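Local coordinates for Uly1 (Catenovulum maritimum, PDB 7DRQ), which is an ulvan lyase of polysaccharide lyase family 24 that probably cleaves the seaweed polysaccharide ulvan by elimination and carries calcium ions, at residues V60-Y65 and T472-I477; H380-A385 and E389-T394; F420-K425 and F431-Y436. One frame throughout, in Å; residues are numbered along the deposited sequence.

Contact 1 of 3, residues V60-Y65 and T472-I477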
loop_
_atom_site.group_PDB
_atom_site.type_symbol
_atom_site.label_atom_id
_atom_site.label_comp_id
_atom_site.label_asym_id
_atom_site.label_seq_id
_atom_site.Cartn_x
_atom_site.Cartn_y
_atom_site.Cartn_z
ATOM N N VAL A 60 -7.550 17.032 1.458
ATOM C CA VAL A 60 -6.889 15.907 0.804
ATOM C C VAL A 60 -5.424 15.944 1.202
ATOM O O VAL A 60 -4.716 16.908 0.880
ATOM C CB VAL A 60 -7.033 15.969 -0.727
ATOM C CG1 VAL A 60 -6.471 14.692 -1.347
ATOM C CG2 VAL A 60 -8.490 16.150 -1.107
ATOM N N PHE A 61 -4.962 14.900 1.887
ATOM C CA PHE A 61 -3.575 14.795 2.312
ATOM C C PHE A 61 -2.819 13.895 1.343
ATOM O O PHE A 61 -3.271 12.784 1.047
ATOM C CB PHE A 61 -3.494 14.234 3.733
ATOM C CG PHE A 61 -4.049 15.165 4.779
ATOM C CD1 PHE A 61 -5.405 15.172 5.070
ATOM C CD2 PHE A 61 -3.213 16.035 5.466
ATOM C CE1 PHE A 61 -5.917 16.023 6.026
ATOM C CE2 PHE A 61 -3.720 16.887 6.432
ATOM C CZ PHE A 61 -5.073 16.884 6.710
HETATM N N MSE A 62 -1.691 14.387 0.827
HETATM C CA MSE A 62 -0.891 13.635 -0.137
HETATM C C MSE A 62 0.587 13.693 0.213
HETATM O O MSE A 62 1.119 14.763 0.502
HETATM C CB MSE A 62 -1.116 14.175 -1.549
HETATM C CG MSE A 62 -2.538 14.007 -2.025
HETATM SE SE MSE A 62 -2.799 15.036 -3.688
HETATM C CE MSE A 62 -3.222 16.783 -2.954
ATOM N N THR A 63 1.251 12.541 0.182
ATOM C CA THR A 63 2.673 12.462 0.468
ATOM C C THR A 63 3.456 12.237 -0.818
ATOM O O THR A 63 2.930 11.744 -1.814
ATOM C CB THR A 63 2.990 11.333 1.450
ATOM O OG1 THR A 63 2.715 10.071 0.831
ATOM C CG2 THR A 63 2.158 11.471 2.734
ATOM N N TRP A 64 4.737 12.587 -0.765
ATOM C CA TRP A 64 5.657 12.420 -1.881
ATOM C C TRP A 64 7.058 12.749 -1.390
ATOM O O TRP A 64 7.226 13.516 -0.439
ATOM C CB TRP A 64 5.272 13.317 -3.075
ATOM C CG TRP A 64 4.997 14.780 -2.743
ATOM C CD1 TRP A 64 3.913 15.283 -2.071
ATOM C CD2 TRP A 64 5.793 15.912 -3.109
ATOM N NE1 TRP A 64 3.995 16.658 -1.992
ATOM C CE2 TRP A 64 5.140 17.067 -2.613
ATOM C CE3 TRP A 64 6.999 16.068 -3.800
ATOM C CZ2 TRP A 64 5.659 18.344 -2.779
ATOM C CZ3 TRP A 64 7.506 17.342 -3.972
ATOM C CH2 TRP A 64 6.838 18.465 -3.470
ATOM N N TYR A 65 8.051 12.143 -2.029
ATOM C CA TYR A 65 9.429 12.608 -1.929
ATOM C C TYR A 65 9.671 13.673 -2.989
ATOM O O TYR A 65 9.168 13.561 -4.111
ATOM C CB TYR A 65 10.411 11.459 -2.154
ATOM C CG TYR A 65 10.426 10.415 -1.077
ATOM C CD1 TYR A 65 11.121 10.625 0.114
ATOM C CD2 TYR A 65 9.764 9.202 -1.256
ATOM C CE1 TYR A 65 11.141 9.660 1.099
ATOM C CE2 TYR A 65 9.781 8.237 -0.272
ATOM C CZ TYR A 65 10.474 8.468 0.893
ATOM O OH TYR A 65 10.478 7.489 1.849
ATOM N N THR A 472 3.051 16.071 -10.636
ATOM C CA THR A 472 1.923 15.266 -10.205
ATOM C C THR A 472 0.676 16.129 -10.103
ATOM O O THR A 472 0.746 17.343 -9.877
ATOM C CB THR A 472 2.174 14.587 -8.844
ATOM O OG1 THR A 472 2.497 15.595 -7.891
ATOM C CG2 THR A 472 3.330 13.614 -8.946
ATOM N N TYR A 473 -0.467 15.471 -10.256
ATOM C CA TYR A 473 -1.769 16.104 -10.228
ATOM C C TYR A 473 -2.686 15.314 -9.314
ATOM O O TYR A 473 -2.499 14.116 -9.097
ATOM C CB TYR A 473 -2.406 16.153 -11.620
ATOM C CG TYR A 473 -1.857 17.270 -12.461
ATOM C CD1 TYR A 473 -0.703 17.097 -13.202
ATOM C CD2 TYR A 473 -2.483 18.507 -12.488
ATOM C CE1 TYR A 473 -0.186 18.131 -13.967
ATOM C CE2 TYR A 473 -1.975 19.543 -13.246
ATOM C CZ TYR A 473 -0.830 19.349 -13.978
ATOM O OH TYR A 473 -0.323 20.386 -14.738
ATOM N N LEU A 474 -3.703 16.004 -8.815
ATOM C CA LEU A 474 -4.841 15.382 -8.161
ATOM C C LEU A 474 -6.084 15.617 -9.005
ATOM O O LEU A 474 -6.393 16.765 -9.352
ATOM C CB LEU A 474 -5.062 15.964 -6.765
ATOM C CG LEU A 474 -6.420 15.639 -6.122
ATOM C CD1 LEU A 474 -6.556 14.133 -5.861
ATOM C CD2 LEU A 474 -6.621 16.433 -4.814
ATOM N N GLN A 475 -6.807 14.544 -9.320
ATOM C CA GLN A 475 -8.119 14.667 -9.942
ATOM C C GLN A 475 -9.197 14.204 -8.972
ATOM O O GLN A 475 -9.014 13.220 -8.246
ATOM C CB GLN A 475 -8.213 13.869 -11.244
ATOM C CG GLN A 475 -7.391 14.470 -12.385
ATOM C CD GLN A 475 -7.685 13.822 -13.720
ATOM O OE1 GLN A 475 -8.426 12.838 -13.802
ATOM N NE2 GLN A 475 -7.095 14.369 -14.782
ATOM N N ILE A 476 -10.307 14.935 -8.940
ATOM C CA ILE A 476 -11.455 14.580 -8.109
ATOM C C ILE A 476 -12.607 14.294 -9.061
ATOM O O ILE A 476 -13.065 15.185 -9.792
ATOM C CB ILE A 476 -11.803 15.670 -7.091
ATOM C CG1 ILE A 476 -10.573 15.995 -6.235
ATOM C CG2 ILE A 476 -12.941 15.214 -6.180
ATOM C CD1 ILE A 476 -10.777 17.185 -5.298
ATOM N N ILE A 477 -13.047 13.040 -9.079
ATOM C CA ILE A 477 -14.010 12.547 -10.049
ATOM C C ILE A 477 -15.217 12.042 -9.274
ATOM O O ILE A 477 -15.084 11.190 -8.386
ATOM C CB ILE A 477 -13.407 11.448 -10.940
ATOM C CG1 ILE A 477 -12.301 12.019 -11.847
ATOM C CG2 ILE A 477 -14.487 10.798 -11.781
ATOM C CD1 ILE A 477 -11.387 10.933 -12.465
#
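No ring face, ring edge or other flat group mediates the meeting of Leu474 with Val60 and Met62; it is purely aliphatic, apart from the selenium that replaces sulfur in Met62, modelled as selenomethionine. Methyl CD2 of Leu474 does most of the touching. From one direction it meets Val60 tip to tip, CD2 lying 3.9 Å from Val60 CG1 and only slightly farther from Val60 CB and CG2, so that it nestles against the whole isopropyl group. Met62 comes across Leu474 at about a right angle. Its chain runs extended to SE, which rests 3.9 Å from Leu474 CB, and then bends (chi3 -85°), bringing the terminal CE to 3.9 Å from Leu474 CD2. Strand 59-65 and strand 469-478 belong to two different four-stranded antiparallel sheets, consistent with neighbouring blades of the beta-propeller expected for this BNR-repeat family. No backbone hydrogen bond joins the segments: the closest CA atoms, those of Met62 and Leu474, stand 9.1 Å apart, a separation bridged by side chains alone. Val60 and Met62 both point toward Leu474, as alternate residues on one face of their strand, and all three are buried. Tyr459, from the strand beside 469-478, also packs on Met62 and Trp64, while its OH hydrogen-bonds to Thr63 O, adding a polar tie between the two sheets.

Contact 2 of 3, residues H380-A385 and E389-T394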
loop_
_atom_site.group_PDB
_atom_site.type_symbol
_atom_site.label_atom_id
_atom_site.label_comp_id
_atom_site.label_asym_id
_atom_site.label_seq_id
_atom_site.Cartn_x
_atom_site.Cartn_y
_atom_site.Cartn_z
ATOM N N HIS A 380 -11.124 -13.442 -11.963
ATOM C CA HIS A 380 -12.072 -12.718 -11.134
ATOM C C HIS A 380 -12.876 -13.756 -10.373
ATOM O O HIS A 380 -13.565 -14.579 -10.983
ATOM C CB HIS A 380 -12.981 -11.841 -11.991
ATOM C CG HIS A 380 -13.963 -11.024 -11.214
ATOM N ND1 HIS A 380 -14.986 -10.330 -11.827
ATOM C CD2 HIS A 380 -14.085 -10.783 -9.884
ATOM C CE1 HIS A 380 -15.695 -9.693 -10.909
ATOM N NE2 HIS A 380 -15.167 -9.948 -9.722
ATOM N N THR A 381 -12.778 -13.727 -9.051
ATOM C CA THR A 381 -13.505 -14.646 -8.185
ATOM C C THR A 381 -14.526 -13.839 -7.398
ATOM O O THR A 381 -14.177 -12.814 -6.810
ATOM C CB THR A 381 -12.549 -15.365 -7.235
ATOM O OG1 THR A 381 -11.656 -16.184 -7.994
ATOM C CG2 THR A 381 -13.321 -16.237 -6.249
ATOM N N TYR A 382 -15.788 -14.265 -7.405
ATOM C CA TYR A 382 -16.773 -13.403 -6.770
ATOM C C TYR A 382 -17.930 -14.211 -6.207
ATOM O O TYR A 382 -18.251 -15.307 -6.680
ATOM C CB TYR A 382 -17.286 -12.314 -7.721
ATOM C CG TYR A 382 -17.930 -12.817 -8.987
ATOM C CD1 TYR A 382 -17.157 -13.166 -10.093
ATOM C CD2 TYR A 382 -19.319 -12.941 -9.083
ATOM C CE1 TYR A 382 -17.742 -13.630 -11.267
ATOM C CE2 TYR A 382 -19.918 -13.400 -10.251
ATOM C CZ TYR A 382 -19.121 -13.740 -11.340
ATOM O OH TYR A 382 -19.704 -14.196 -12.501
ATOM N N GLN A 383 -18.531 -13.654 -5.164
ATOM C CA GLN A 383 -19.636 -14.289 -4.455
ATOM C C GLN A 383 -20.680 -13.207 -4.209
ATOM O O GLN A 383 -20.422 -12.249 -3.472
ATOM C CB GLN A 383 -19.164 -14.918 -3.148
ATOM C CG GLN A 383 -20.246 -15.733 -2.448
ATOM C CD GLN A 383 -19.872 -16.134 -1.028
ATOM O OE1 GLN A 383 -19.297 -15.349 -0.282
ATOM N NE2 GLN A 383 -20.223 -17.361 -0.648
ATOM N N LYS A 384 -21.842 -13.347 -4.831
ATOM C CA LYS A 384 -22.875 -12.332 -4.686
ATOM C C LYS A 384 -23.479 -12.384 -3.282
ATOM O O LYS A 384 -23.842 -13.460 -2.791
ATOM C CB LYS A 384 -23.963 -12.537 -5.739
ATOM C CG LYS A 384 -25.092 -11.500 -5.657
ATOM C CD LYS A 384 -25.995 -11.571 -6.876
ATOM C CE LYS A 384 -27.206 -10.675 -6.699
ATOM N NZ LYS A 384 -28.069 -10.656 -7.916
ATOM N N ALA A 385 -23.562 -11.216 -2.634
ATOM C CA ALA A 385 -24.235 -11.034 -1.347
ATOM C C ALA A 385 -23.676 -11.948 -0.251
ATOM O O ALA A 385 -24.374 -12.255 0.717
ATOM C CB ALA A 385 -25.753 -11.232 -1.488
ATOM N N GLU A 389 -22.435 -19.961 -4.374
ATOM C CA GLU A 389 -21.219 -20.475 -4.993
ATOM C C GLU A 389 -20.198 -19.360 -5.192
ATOM O O GLU A 389 -20.551 -18.220 -5.504
ATOM C CB GLU A 389 -21.544 -21.139 -6.338
ATOM C CG GLU A 389 -20.395 -21.965 -6.941
ATOM C CD GLU A 389 -20.757 -22.630 -8.274
ATOM O OE1 GLU A 389 -21.859 -22.374 -8.803
ATOM O OE2 GLU A 389 -19.936 -23.411 -8.795
ATOM N N LEU A 390 -18.933 -19.684 -4.950
ATOM C CA LEU A 390 -17.834 -18.827 -5.368
ATOM C C LEU A 390 -17.605 -19.059 -6.853
ATOM O O LEU A 390 -17.269 -20.176 -7.256
ATOM C CB LEU A 390 -16.558 -19.160 -4.603
ATOM C CG LEU A 390 -16.120 -18.447 -3.339
ATOM C CD1 LEU A 390 -14.753 -18.999 -2.959
ATOM C CD2 LEU A 390 -16.076 -16.938 -3.558
ATOM N N ILE A 391 -17.789 -18.028 -7.664
ATOM C CA ILE A 391 -17.567 -18.115 -9.104
ATOM C C ILE A 391 -16.179 -17.574 -9.412
ATOM O O ILE A 391 -15.836 -16.471 -8.975
ATOM C CB ILE A 391 -18.632 -17.321 -9.877
ATOM C CG1 ILE A 391 -20.031 -17.889 -9.622
ATOM C CG2 ILE A 391 -18.306 -17.312 -11.376
ATOM C CD1 ILE A 391 -21.126 -17.106 -10.336
ATOM N N THR A 392 -15.382 -18.338 -10.161
ATOM C CA THR A 392 -14.115 -17.860 -10.701
ATOM C C THR A 392 -14.205 -17.904 -12.218
ATOM O O THR A 392 -14.558 -18.942 -12.787
ATOM C CB THR A 392 -12.929 -18.706 -10.234
ATOM O OG1 THR A 392 -12.816 -18.642 -8.808
ATOM C CG2 THR A 392 -11.643 -18.198 -10.854
ATOM N N THR A 393 -13.873 -16.789 -12.866
ATOM C CA THR A 393 -13.805 -16.726 -14.320
ATOM C C THR A 393 -12.469 -16.123 -14.726
ATOM O O THR A 393 -11.908 -15.289 -14.009
ATOM C CB THR A 393 -14.972 -15.895 -14.909
ATOM O OG1 THR A 393 -14.934 -15.939 -16.348
ATOM C CG2 THR A 393 -14.894 -14.442 -14.452
ATOM N N THR A 394 -11.936 -16.575 -15.864
ATOM C CA THR A 394 -10.784 -15.920 -16.475
ATOM C C THR A 394 -11.204 -14.942 -17.555
ATOM O O THR A 394 -10.347 -14.388 -18.254
ATOM C CB THR A 394 -9.803 -16.948 -17.047
ATOM O OG1 THR A 394 -10.447 -17.694 -18.086
ATOM C CG2 THR A 394 -9.355 -17.903 -15.953
HETATM O O HOH W 1 -21.135 -15.591 -7.309
HETATM O O HOH W 2 -22.729 -16.372 -5.043
#
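His380 to Tyr382 run antiparallel to Ile391 to Thr393, the short strand axes 4.6 Å apart at closest and 160° between their directions. His380 with Thr393 and Tyr382 with Ile391 are hydrogen-bonded pairs, each closed by two N-H...O bonds; the shortest, Tyr382 N to Ile391 O, is 2.7 Å. Between them Thr381 and Thr392 form a non-hydrogen-bonded pair, whose hydroxyls meet, OG1 to OG1 at 2.8 Å, on the face where Thr381 CG2 also touches Leu390. This is a beta hairpin, strand 372-383 turning back into the edge strand 391-393. On the face of His380, Tyr382, Ile391 and Thr393, CG of Tyr382 stands between its backbone N and carbonyl carbon (chi1 59°), which swings the ring across to Ile391: CB of Ile391 sits 4.0 Å from the ring centroid, and Ile391 CG2 comes within 3.6 Å of Tyr382 OH. Tyr382 CD1 lies 3.7 Å above the His380 imidazole plane, over its centre, and Thr393 CG2 approaches the Tyr382 ring edge. Asn429 and His360 bind the two ring nitrogens of His380 and so fix its rotation. Nearer the turn, Leu390 CD2 packs 3.7 Å from Gln383 CB. From strand 326-328, Val327 touches Leu390, and Met328 touches Thr381 and Thr392.

Contact 3 of 3, residues F420-K425 and F431-Y436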
loop_
_atom_site.group_PDB
_atom_site.type_symbol
_atom_site.label_atom_id
_atom_site.label_comp_id
_atom_site.label_asym_id
_atom_site.label_seq_id
_atom_site.Cartn_x
_atom_site.Cartn_y
_atom_site.Cartn_z
ATOM N N PHE A 420 -9.666 6.146 -17.062
ATOM C CA PHE A 420 -10.953 5.551 -17.373
ATOM C C PHE A 420 -11.494 4.893 -16.113
ATOM O O PHE A 420 -10.736 4.534 -15.213
ATOM C CB PHE A 420 -10.865 4.509 -18.494
ATOM C CG PHE A 420 -10.109 3.264 -18.119
ATOM C CD1 PHE A 420 -10.763 2.183 -17.529
ATOM C CD2 PHE A 420 -8.750 3.160 -18.366
ATOM C CE1 PHE A 420 -10.068 1.040 -17.188
ATOM C CE2 PHE A 420 -8.050 2.009 -18.027
ATOM C CZ PHE A 420 -8.711 0.950 -17.439
ATOM N N VAL A 421 -12.814 4.719 -16.087
ATOM C CA VAL A 421 -13.504 3.975 -15.035
ATOM C C VAL A 421 -14.414 2.950 -15.693
ATOM O O VAL A 421 -15.236 3.301 -16.545
ATOM C CB VAL A 421 -14.332 4.886 -14.116
ATOM C CG1 VAL A 421 -15.048 4.039 -13.053
ATOM C CG2 VAL A 421 -13.461 5.965 -13.473
ATOM N N GLU A 422 -14.270 1.689 -15.302
ATOM C CA GLU A 422 -15.201 0.634 -15.678
ATOM C C GLU A 422 -15.971 0.227 -14.437
ATOM O O GLU A 422 -15.408 0.196 -13.341
ATOM C CB GLU A 422 -14.470 -0.569 -16.256
ATOM C CG GLU A 422 -13.499 -0.178 -17.348
ATOM C CD GLU A 422 -13.863 -0.750 -18.687
ATOM O OE1 GLU A 422 -13.133 -0.451 -19.658
ATOM O OE2 GLU A 422 -14.867 -1.504 -18.772
ATOM N N GLN A 423 -17.253 -0.069 -14.597
ATOM C CA GLN A 423 -18.099 -0.307 -13.435
ATOM C C GLN A 423 -18.929 -1.560 -13.649
ATOM O O GLN A 423 -19.377 -1.832 -14.764
ATOM C CB GLN A 423 -18.992 0.919 -13.178
ATOM C CG GLN A 423 -20.371 0.654 -12.648
ATOM C CD GLN A 423 -21.230 1.912 -12.692
ATOM O OE1 GLN A 423 -20.719 3.026 -12.553
ATOM N NE2 GLN A 423 -22.527 1.741 -12.903
ATOM N N ALA A 424 -19.111 -2.328 -12.579
ATOM C CA ALA A 424 -19.953 -3.519 -12.592
ATOM C C ALA A 424 -20.773 -3.542 -11.315
ATOM O O ALA A 424 -20.303 -3.110 -10.261
ATOM C CB ALA A 424 -19.126 -4.812 -12.692
ATOM N N LYS A 425 -22.006 -4.037 -11.412
ATOM C CA LYS A 425 -22.786 -4.267 -10.202
ATOM C C LYS A 425 -22.085 -5.311 -9.351
ATOM O O LYS A 425 -21.605 -6.319 -9.873
ATOM C CB LYS A 425 -24.201 -4.734 -10.549
ATOM C CG LYS A 425 -25.041 -5.120 -9.321
ATOM C CD LYS A 425 -26.534 -4.896 -9.553
ATOM C CE LYS A 425 -27.337 -5.058 -8.265
ATOM N NZ LYS A 425 -26.482 -5.013 -7.042
ATOM N N PHE A 431 -18.887 -5.658 -16.563
ATOM C CA PHE A 431 -18.331 -4.318 -16.564
ATOM C C PHE A 431 -18.730 -3.562 -17.820
ATOM O O PHE A 431 -18.870 -4.140 -18.901
ATOM C CB PHE A 431 -16.804 -4.367 -16.463
ATOM C CG PHE A 431 -16.313 -4.790 -15.113
ATOM C CD1 PHE A 431 -16.188 -6.135 -14.805
ATOM C CD2 PHE A 431 -16.004 -3.842 -14.146
ATOM C CE1 PHE A 431 -15.745 -6.540 -13.536
ATOM C CE2 PHE A 431 -15.555 -4.231 -12.880
ATOM C CZ PHE A 431 -15.426 -5.583 -12.584
ATOM N N THR A 432 -18.909 -2.256 -17.658
ATOM C CA THR A 432 -19.059 -1.337 -18.776
ATOM C C THR A 432 -18.212 -0.104 -18.505
ATOM O O THR A 432 -18.060 0.320 -17.353
ATOM C CB THR A 432 -20.518 -0.918 -18.991
ATOM O OG1 THR A 432 -20.995 -0.241 -17.826
ATOM C CG2 THR A 432 -21.405 -2.115 -19.257
ATOM N N ARG A 433 -17.663 0.485 -19.571
ATOM C CA ARG A 433 -16.918 1.721 -19.392
ATOM C C ARG A 433 -17.882 2.880 -19.157
ATOM O O ARG A 433 -18.791 3.125 -19.957
ATOM C CB ARG A 433 -16.021 2.027 -20.588
ATOM C CG ARG A 433 -15.133 3.227 -20.282
ATOM C CD ARG A 433 -13.901 3.284 -21.141
ATOM N NE ARG A 433 -12.973 2.200 -20.855
ATOM C CZ ARG A 433 -11.763 2.117 -21.392
ATOM N NH1 ARG A 433 -11.350 3.058 -22.234
ATOM N NH2 ARG A 433 -10.970 1.104 -21.098
ATOM N N VAL A 434 -17.677 3.600 -18.058
ATOM C CA VAL A 434 -18.569 4.677 -17.653
ATOM C C VAL A 434 -17.855 6.013 -17.534
ATOM O O VAL A 434 -18.506 7.029 -17.259
ATOM C CB VAL A 434 -19.289 4.328 -16.334
ATOM C CG1 VAL A 434 -20.336 3.237 -16.571
ATOM C CG2 VAL A 434 -18.287 3.830 -15.316
ATOM N N TYR A 435 -16.539 6.045 -17.724
ATOM C CA TYR A 435 -15.793 7.296 -17.765
ATOM C C TYR A 435 -14.535 7.087 -18.589
ATOM O O TYR A 435 -13.851 6.072 -18.443
ATOM C CB TYR A 435 -15.420 7.784 -16.361
ATOM C CG TYR A 435 -14.602 9.054 -16.372
ATOM C CD1 TYR A 435 -15.225 10.295 -16.430
ATOM C CD2 TYR A 435 -13.212 9.013 -16.334
ATOM C CE1 TYR A 435 -14.489 11.463 -16.438
ATOM C CE2 TYR A 435 -12.460 10.183 -16.348
ATOM C CZ TYR A 435 -13.114 11.407 -16.399
ATOM O OH TYR A 435 -12.395 12.581 -16.419
ATOM N N TYR A 436 -14.237 8.049 -19.460
ATOM C CA TYR A 436 -12.958 8.058 -20.159
ATOM C C TYR A 436 -12.644 9.502 -20.501
ATOM O O TYR A 436 -13.424 10.148 -21.212
ATOM C CB TYR A 436 -12.996 7.187 -21.420
ATOM C CG TYR A 436 -11.637 6.963 -22.064
ATOM C CD1 TYR A 436 -10.475 6.906 -21.297
ATOM C CD2 TYR A 436 -11.518 6.804 -23.443
ATOM C CE1 TYR A 436 -9.233 6.701 -21.887
ATOM C CE2 TYR A 436 -10.282 6.597 -24.041
ATOM C CZ TYR A 436 -9.142 6.548 -23.260
ATOM O OH TYR A 436 -7.920 6.348 -23.870
HETATM O O HOH W 3 -16.204 -3.027 -20.585
HETATM O O HOH W 4 -21.957 -2.480 -16.121
#
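A classic beta bulge interrupts the hairpin of strands 418-425 and 432-436, at the edge of a four-stranded antiparallel sheet: Val434 and Tyr435 both face Val421. Val421 O accepts from two donors, Val434 N at 2.9 Å and, longer and more bent, Tyr435 N at 3.3 Å. Past the bulge, Gln423 and Thr432 form a regular hydrogen-bonded pair. On one face Arg433 grips a single oxygen of Glu422 side-on, NE at 2.9 Å and NH2 at 3.0 Å from OE1, with the carboxylate and guanidinium planes almost perpendicular (87°). The same guanidinium lies nearly parallel to the Phe420 ring (15°), its NH2 3.7 Å from Phe420 CD1, toward the rim; NH1 lies over the Tyr436 ring and makes a salt bridge to Glu415. Farther along, Ala424 CB sits over the centre of the Phe431 ring, 3.5 Å from the centroid. On the other face Val421 packs on Val434 and Tyr435, with Ile2 touching all three. Glu422 OE2 takes a water at 2.7 Å. With two carboxylates on its nitrogens, the guanidinium is held flat against the Phe420 ring and its orientation fixed, and those carboxylates would probably favour the charged form of Arg433.

How the contacts relate
Contact 1 joins parts of the chain about 400 residues apart, and contacts 2 and 3, two local hairpins, are nested in that order inside the loop it closes. Contact 2 ends the sheet containing strand 372-383, and contact 3 the next sheet, 403-436; their centres are 19 Å apart and they touch through His380 CE1 and Phe431 CE1, 4.1 Å apart. Contact 3 in turn meets contact 1, Tyr435 CE2 lying 4.1 Å from Ile477 CD1, with centres 22 Å apart. Contacts 1 and 2 do not touch, their nearest atoms being about 21 Å apart. N-terminal strand 3-15 completes the last sheet beside strand 469-478, and contact 1 sets that sheet against sheet 53-91, consistent with ring closure in a propeller.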